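Local coordinates for protein pyruvate carboxylase n-terminal domain (Aquifex aeolicus, PDB 1ULZ) that forms the biotin carboxylase subunit of pyruvate carboxylase, an ATP-grasp protein seen here as a two-chain assembly, at residues L246-E249 with K250-Y253; H369-A372 with R373-V377. The protein carries 1 engineered substitution. All blocks are in the same frame, centred on the assembly; numbering follows the deposited sequence.

Contact 1: L246-E249 with K250-Y253; sequences LTPE and KREY
Backbone hydrogen bonds between Thr247-Glu249 and Arg251-Tyr253 form the first turn of helix 248-264. Arg251 N donates to Thr247 O at 2.7 Å. Glu252 N to Pro248 O and Tyr253 N to Glu249 O carry the i to i+4 pattern onward.

Thr247 is the N-cap. Its hydroxyl sits between its own backbone N and carbonyl carbon (chi1 59°), a rotation that turns it along the helix start, where Thr247 OG1 accepts a weak capping bond from Lys250 N at 3.4 Å. Thr247 OG1 also lies 3.7 Å from Lys250 CB, beside the root of the lysine chain.

The apolar part of the contact is Leu246 against the outer end of Lys250. The two side chains cross at about a right angle, with Leu246 CD2 3.6 Å from Lys250 CE. A bend at chi3 (48°) swings the lysine end over that methyl, and its NZ hydrogen-bonds to Gly281 O.

Arg251 runs back past the start of the helix. One face of its guanidinium looks onto Thr247 O, while a water at the edge of the group, in its plane, accepts from Arg251 NH1 (3.1 Å from the water oxygen) and donates to Leu246 O. NH2 makes a salt bridge with Glu225, and the arginine also has a cation-pi contact with Phe329; Glu252 reaches His222 through OE2.

A weak side-chain cap, a water bridge and a buried, ion-paired arginine thus secure the beginning of this ATP-grasp helix. The salt bridge to Glu225 offsets the charge of the buried guanidinium and, together with the water, probably fixes its orientation.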
ATOM      1  N   LEU A 246       9.147  -0.633 -23.926  1.00 28.84           N
ATOM      2  CA  LEU A 246       8.021  -0.995 -24.785  1.00 28.42           C
ATOM      3  C   LEU A 246       6.957   0.082 -24.805  1.00 28.52           C
ATOM      4  O   LEU A 246       6.618   0.659 -23.765  1.00 28.03           O
ATOM      5  CB  LEU A 246       7.378  -2.313 -24.338  1.00 26.87           C
ATOM      6  CG  LEU A 246       8.261  -3.558 -24.395  1.00 28.18           C
ATOM      7  CD1 LEU A 246       7.480  -4.759 -23.899  1.00 27.31           C
ATOM      8  CD2 LEU A 246       8.755  -3.778 -25.818  1.00 27.77           C
ATOM      9  N   THR A 247       6.445   0.362 -25.998  1.00 28.42           N
ATOM     10  CA  THR A 247       5.383   1.344 -26.165  1.00 28.06           C
ATOM     11  C   THR A 247       4.092   0.546 -25.991  1.00 28.32           C
ATOM     12  O   THR A 247       4.117  -0.684 -26.003  1.00 26.66           O
ATOM     13  CB  THR A 247       5.400   1.951 -27.574  1.00 28.50           C
ATOM     14  OG1 THR A 247       5.251   0.903 -28.541  1.00 28.35           O
ATOM     15  CG2 THR A 247       6.711   2.684 -27.823  1.00 29.23           C
ATOM     16  N   PRO A 248       2.949   1.230 -25.823  1.00 27.84           N
ATOM     17  CA  PRO A 248       1.689   0.498 -25.654  1.00 29.23           C
ATOM     18  C   PRO A 248       1.387  -0.474 -26.801  1.00 30.24           C
ATOM     19  O   PRO A 248       0.869  -1.569 -26.570  1.00 28.98           O
ATOM     20  CB  PRO A 248       0.654   1.613 -25.542  1.00 28.42           C
ATOM     21  CG  PRO A 248       1.433   2.717 -24.868  1.00 27.74           C
ATOM     22  CD  PRO A 248       2.757   2.675 -25.611  1.00 27.48           C
ATOM     23  N   GLU A 249       1.714  -0.082 -28.032  1.00 30.72           N
ATOM     24  CA  GLU A 249       1.459  -0.952 -29.176  1.00 32.09           C
ATOM     25  C   GLU A 249       2.355  -2.185 -29.168  1.00 31.44           C
ATOM     26  O   GLU A 249       1.905  -3.286 -29.498  1.00 31.52           O
ATOM     27  CB  GLU A 249       1.622  -0.192 -30.501  1.00 35.26           C
ATOM     28  CG  GLU A 249       2.394   1.126 -30.419  1.00 42.06           C
ATOM     29  CD  GLU A 249       1.654   2.193 -29.626  1.00 44.60           C
ATOM     30  OE1 GLU A 249       0.439   2.388 -29.878  1.00 48.12           O
ATOM     31  OE2 GLU A 249       2.284   2.842 -28.760  1.00 45.08           O
ATOM     32  N   LYS A 250       3.620  -2.012 -28.798  1.00 30.48           N
ATOM     33  CA  LYS A 250       4.527  -3.148 -28.749  1.00 29.72           C
ATOM     34  C   LYS A 250       4.225  -4.007 -27.530  1.00 28.24           C
ATOM     35  O   LYS A 250       4.414  -5.224 -27.552  1.00 27.12           O
ATOM     36  CB  LYS A 250       5.978  -2.676 -28.724  1.00 31.48           C
ATOM     37  CG  LYS A 250       6.480  -2.198 -30.086  1.00 35.48           C
ATOM     38  CD  LYS A 250       7.968  -1.894 -30.015  1.00 39.71           C
ATOM     39  CE  LYS A 250       8.721  -3.051 -29.344  1.00 40.98           C
ATOM     40  NZ  LYS A 250      10.102  -2.667 -28.913  1.00 38.90           N
ATOM     41  N   ARG A 251       3.750  -3.365 -26.467  1.00 27.09           N
ATOM     42  CA  ARG A 251       3.393  -4.082 -25.250  1.00 26.86           C
ATOM     43  C   ARG A 251       2.309  -5.093 -25.598  1.00 26.46           C
ATOM     44  O   ARG A 251       2.382  -6.255 -25.202  1.00 25.19           O
ATOM     45  CB  ARG A 251       2.874  -3.113 -24.179  1.00 25.56           C
ATOM     46  CG  ARG A 251       2.296  -3.810 -22.949  1.00 26.86           C
ATOM     47  CD  ARG A 251       2.211  -2.867 -21.749  1.00 25.47           C
ATOM     48  NE  ARG A 251       3.539  -2.386 -21.385  1.00 24.65           N
ATOM     49  CZ  ARG A 251       3.960  -1.137 -21.560  1.00 24.35           C
ATOM     50  NH1 ARG A 251       3.148  -0.228 -22.089  1.00 22.17           N
ATOM     51  NH2 ARG A 251       5.202  -0.808 -21.229  1.00 22.84           N
ATOM     52  N   GLU A 252       1.304  -4.643 -26.348  1.00 26.70           N
ATOM     53  CA  GLU A 252       0.212  -5.527 -26.741  1.00 28.09           C
ATOM     54  C   GLU A 252       0.642  -6.525 -27.816  1.00 28.02           C
ATOM     55  O   GLU A 252       0.211  -7.678 -27.798  1.00 27.52           O
ATOM     56  CB  GLU A 252      -0.993  -4.711 -27.219  1.00 28.00           C
ATOM     57  CG  GLU A 252      -1.690  -3.976 -26.085  1.00 30.21           C
ATOM     58  CD  GLU A 252      -2.023  -4.895 -24.910  1.00 32.19           C
ATOM     59  OE1 GLU A 252      -1.966  -4.427 -23.750  1.00 31.92           O
ATOM     60  OE2 GLU A 252      -2.349  -6.081 -25.144  1.00 32.05           O
ATOM     61  N   TYR A 253       1.497  -6.090 -28.740  1.00 27.19           N
ATOM     62  CA  TYR A 253       1.962  -6.981 -29.798  1.00 26.06           C
ATOM     63  C   TYR A 253       2.594  -8.232 -29.186  1.00 25.47           C
ATOM     64  O   TYR A 253       2.191  -9.350 -29.504  1.00 24.61           O
ATOM     65  CB  TYR A 253       2.963  -6.259 -30.716  1.00 26.62           C
ATOM     66  CG  TYR A 253       3.699  -7.172 -31.678  1.00 27.78           C
ATOM     67  CD1 TYR A 253       5.027  -7.517 -31.454  1.00 27.61           C
ATOM     68  CD2 TYR A 253       3.057  -7.723 -32.786  1.00 27.95           C
ATOM     69  CE1 TYR A 253       5.695  -8.380 -32.298  1.00 29.48           C
ATOM     70  CE2 TYR A 253       3.722  -8.594 -33.643  1.00 27.64           C
ATOM     71  CZ  TYR A 253       5.042  -8.920 -33.390  1.00 29.46           C
ATOM     72  OH  TYR A 253       5.715  -9.805 -34.204  1.00 30.88           O
TER
HETATM   73  O   HOH W   1       4.621   2.439 -22.292  1.00 29.84           O

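Contact 2: H369-A372 with R373-V377; sequences HAAA and RGFEV
Ala372 to Phe375 form a type II beta turn, closed by a hydrogen bond from Phe375 N to Ala372 O (2.9 Å). Gly374 holds the third position at phi 100°, where a side chain would be jammed against the carbonyl oxygen of Arg373.

The turn brings Phe375 back over the residues that lead into it. With CG anti to the backbone N (chi1 177°), the ring reaches back to Ala371, whose methyl lies over one face in a CH-pi contact. Ala371 CB is 3.9 Å from the centroid of the Phe375 ring and 22° off the normal, displaced toward the rim on the side of CG and CD2. That rim also meets the backbone: Phe375 CD2 is 3.5 Å from Ala371 CA, and Ala370 O lies close to the same atom. At the root of the side chain, Phe375 CB packs closely on Ala372 O, at 3.0 Å, the same oxygen that receives the turn bond.

Arg373, at the second position of the turn, extends from CG to NE and comes near Arg373 of the second subunit. Ala372 packs on Tyr357 of that subunit. Within the chain, Phe375 also touches Ile354, whose backbone hydrogen-bonds to both Gly374 and Phe375, while Ala371 rests on Ile385 of strand 384-392.

One turn bond, a glycine suited to its backbone angles and an aromatic face laid on a methyl therefore give this loop of the biotin carboxylase C-terminal domain a compact shape. Between 369-372 and 373-377 the polar bond is a backbone one, whereas the side chains meet through dispersion and a weak CH-pi attraction, in a surface turn at the subunit interface.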
ATOM      1  N   HIS A 369       6.647  -9.093   3.712  1.00 20.85           N
ATOM      2  CA  HIS A 369       7.664  -9.664   4.591  1.00 21.11           C
ATOM      3  C   HIS A 369       7.125 -10.564   5.700  1.00 22.34           C
ATOM      4  O   HIS A 369       5.921 -10.626   5.958  1.00 20.33           O
ATOM      5  CB  HIS A 369       8.488  -8.545   5.241  1.00 20.76           C
ATOM      6  CG  HIS A 369       7.748  -7.793   6.305  1.00 21.64           C
ATOM      7  ND1 HIS A 369       8.387  -7.043   7.267  1.00 22.63           N
ATOM      8  CD2 HIS A 369       6.425  -7.706   6.579  1.00 22.30           C
ATOM      9  CE1 HIS A 369       7.490  -6.529   8.091  1.00 21.53           C
ATOM     10  NE2 HIS A 369       6.292  -6.918   7.696  1.00 22.32           N
ATOM     11  N   ALA A 370       8.051 -11.247   6.363  1.00 22.44           N
ATOM     12  CA  ALA A 370       7.730 -12.135   7.475  1.00 23.89           C
ATOM     13  C   ALA A 370       8.676 -11.798   8.631  1.00 24.41           C
ATOM     14  O   ALA A 370       8.805 -12.559   9.588  1.00 25.85           O
ATOM     15  CB  ALA A 370       7.917 -13.587   7.054  1.00 23.22           C
ATOM     16  N   ALA A 371       9.317 -10.635   8.539  1.00 23.54           N
ATOM     17  CA  ALA A 371      10.287 -10.221   9.539  1.00 24.13           C
ATOM     18  C   ALA A 371       9.794  -9.340  10.682  1.00 24.25           C
ATOM     19  O   ALA A 371       8.729  -8.726  10.628  1.00 23.37           O
ATOM     20  CB  ALA A 371      11.463  -9.544   8.847  1.00 24.94           C
ATOM     21  N   ALA A 372      10.621  -9.295  11.718  1.00 24.80           N
ATOM     22  CA  ALA A 372      10.382  -8.511  12.923  1.00 25.96           C
ATOM     23  C   ALA A 372      11.637  -8.699  13.767  1.00 25.74           C
ATOM     24  O   ALA A 372      12.539  -9.441  13.376  1.00 25.34           O
ATOM     25  CB  ALA A 372       9.161  -9.040  13.669  1.00 24.57           C
ATOM     26  N   ARG A 373      11.714  -8.022  14.906  1.00 26.63           N
ATOM     27  CA  ARG A 373      12.867  -8.194  15.771  1.00 27.75           C
ATOM     28  C   ARG A 373      12.923  -9.676  16.122  1.00 27.71           C
ATOM     29  O   ARG A 373      11.899 -10.282  16.429  1.00 26.15           O
ATOM     30  CB  ARG A 373      12.716  -7.375  17.049  1.00 30.10           C
ATOM     31  CG  ARG A 373      13.842  -7.623  18.036  1.00 35.05           C
ATOM     32  CD  ARG A 373      13.895  -6.561  19.118  1.00 40.72           C
ATOM     33  NE  ARG A 373      15.045  -6.767  19.998  1.00 44.78           N
ATOM     34  CZ  ARG A 373      15.181  -7.805  20.817  1.00 46.82           C
ATOM     35  NH1 ARG A 373      14.227  -8.734  20.879  1.00 48.40           N
ATOM     36  NH2 ARG A 373      16.277  -7.928  21.559  1.00 47.47           N
ATOM     37  N   GLY A 374      14.110 -10.264  16.061  1.00 27.99           N
ATOM     38  CA  GLY A 374      14.232 -11.675  16.378  1.00 28.94           C
ATOM     39  C   GLY A 374      14.295 -12.526  15.126  1.00 30.23           C
ATOM     40  O   GLY A 374      14.737 -13.675  15.165  1.00 31.34           O
ATOM     41  N   PHE A 375      13.837 -11.966  14.013  1.00 30.39           N
ATOM     42  CA  PHE A 375      13.865 -12.666  12.737  1.00 30.62           C
ATOM     43  C   PHE A 375      15.284 -13.180  12.552  1.00 32.32           C
ATOM     44  O   PHE A 375      16.246 -12.467  12.827  1.00 31.44           O
ATOM     45  CB  PHE A 375      13.494 -11.699  11.616  1.00 29.42           C
ATOM     46  CG  PHE A 375      13.556 -12.293  10.237  1.00 27.99           C
ATOM     47  CD1 PHE A 375      14.700 -12.169   9.464  1.00 28.29           C
ATOM     48  CD2 PHE A 375      12.445 -12.919   9.686  1.00 29.19           C
ATOM     49  CE1 PHE A 375      14.738 -12.648   8.163  1.00 28.23           C
ATOM     50  CE2 PHE A 375      12.473 -13.406   8.379  1.00 27.51           C
ATOM     51  CZ  PHE A 375      13.620 -13.267   7.619  1.00 26.97           C
ATOM     52  N   GLU A 376      15.415 -14.421  12.095  1.00 34.28           N
ATOM     53  CA  GLU A 376      16.734 -15.006  11.916  1.00 36.74           C
ATOM     54  C   GLU A 376      16.962 -15.494  10.501  1.00 37.12           C
ATOM     55  O   GLU A 376      16.076 -16.087   9.885  1.00 37.64           O
ATOM     56  CB  GLU A 376      16.919 -16.181  12.879  1.00 38.26           C
ATOM     57  CG  GLU A 376      18.360 -16.646  12.987  1.00 41.97           C
ATOM     58  CD  GLU A 376      18.489 -18.056  13.528  1.00 43.63           C
ATOM     59  OE1 GLU A 376      17.696 -18.436  14.429  1.00 43.36           O
ATOM     60  OE2 GLU A 376      19.391 -18.777  13.053  1.00 44.48           O
ATOM     61  N   VAL A 377      18.158 -15.241   9.985  1.00 36.89           N
ATOM     62  CA  VAL A 377      18.511 -15.687   8.644  1.00 37.17           C
ATOM     63  C   VAL A 377      19.388 -16.939   8.772  1.00 37.25           C
ATOM     64  O   VAL A 377      20.599 -16.824   8.985  1.00 37.19           O
ATOM     65  CB  VAL A 377      19.306 -14.595   7.884  1.00 37.92           C
ATOM     66  CG1 VAL A 377      19.636 -15.075   6.490  1.00 38.12           C
ATOM     67  CG2 VAL A 377      18.499 -13.302   7.816  1.00 38.53           C
TER

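Overall arrangement
Following the chain from the N terminus, 246-249 with 250-253 comes first, in the ATP-grasp domain, where a loop after strand 235-241 turns into helix 248-264. More than a hundred residues later, contact 2 (369-372 with 373-377) closes a tight turn in the connection between strands 365-369 and 384-392, in the C-terminal biotin carboxylase domain. The two are in series and neither nest nor cross. The centres of contact 1 and contact 2 are about 40 Å apart, on opposite sides of the chain's centre. Contact 1 fastens a helix start to the antiparallel sheet; contact 2 shapes the loop following strand 365-369, outermost in its sheet within this chain, where it meets the second subunit.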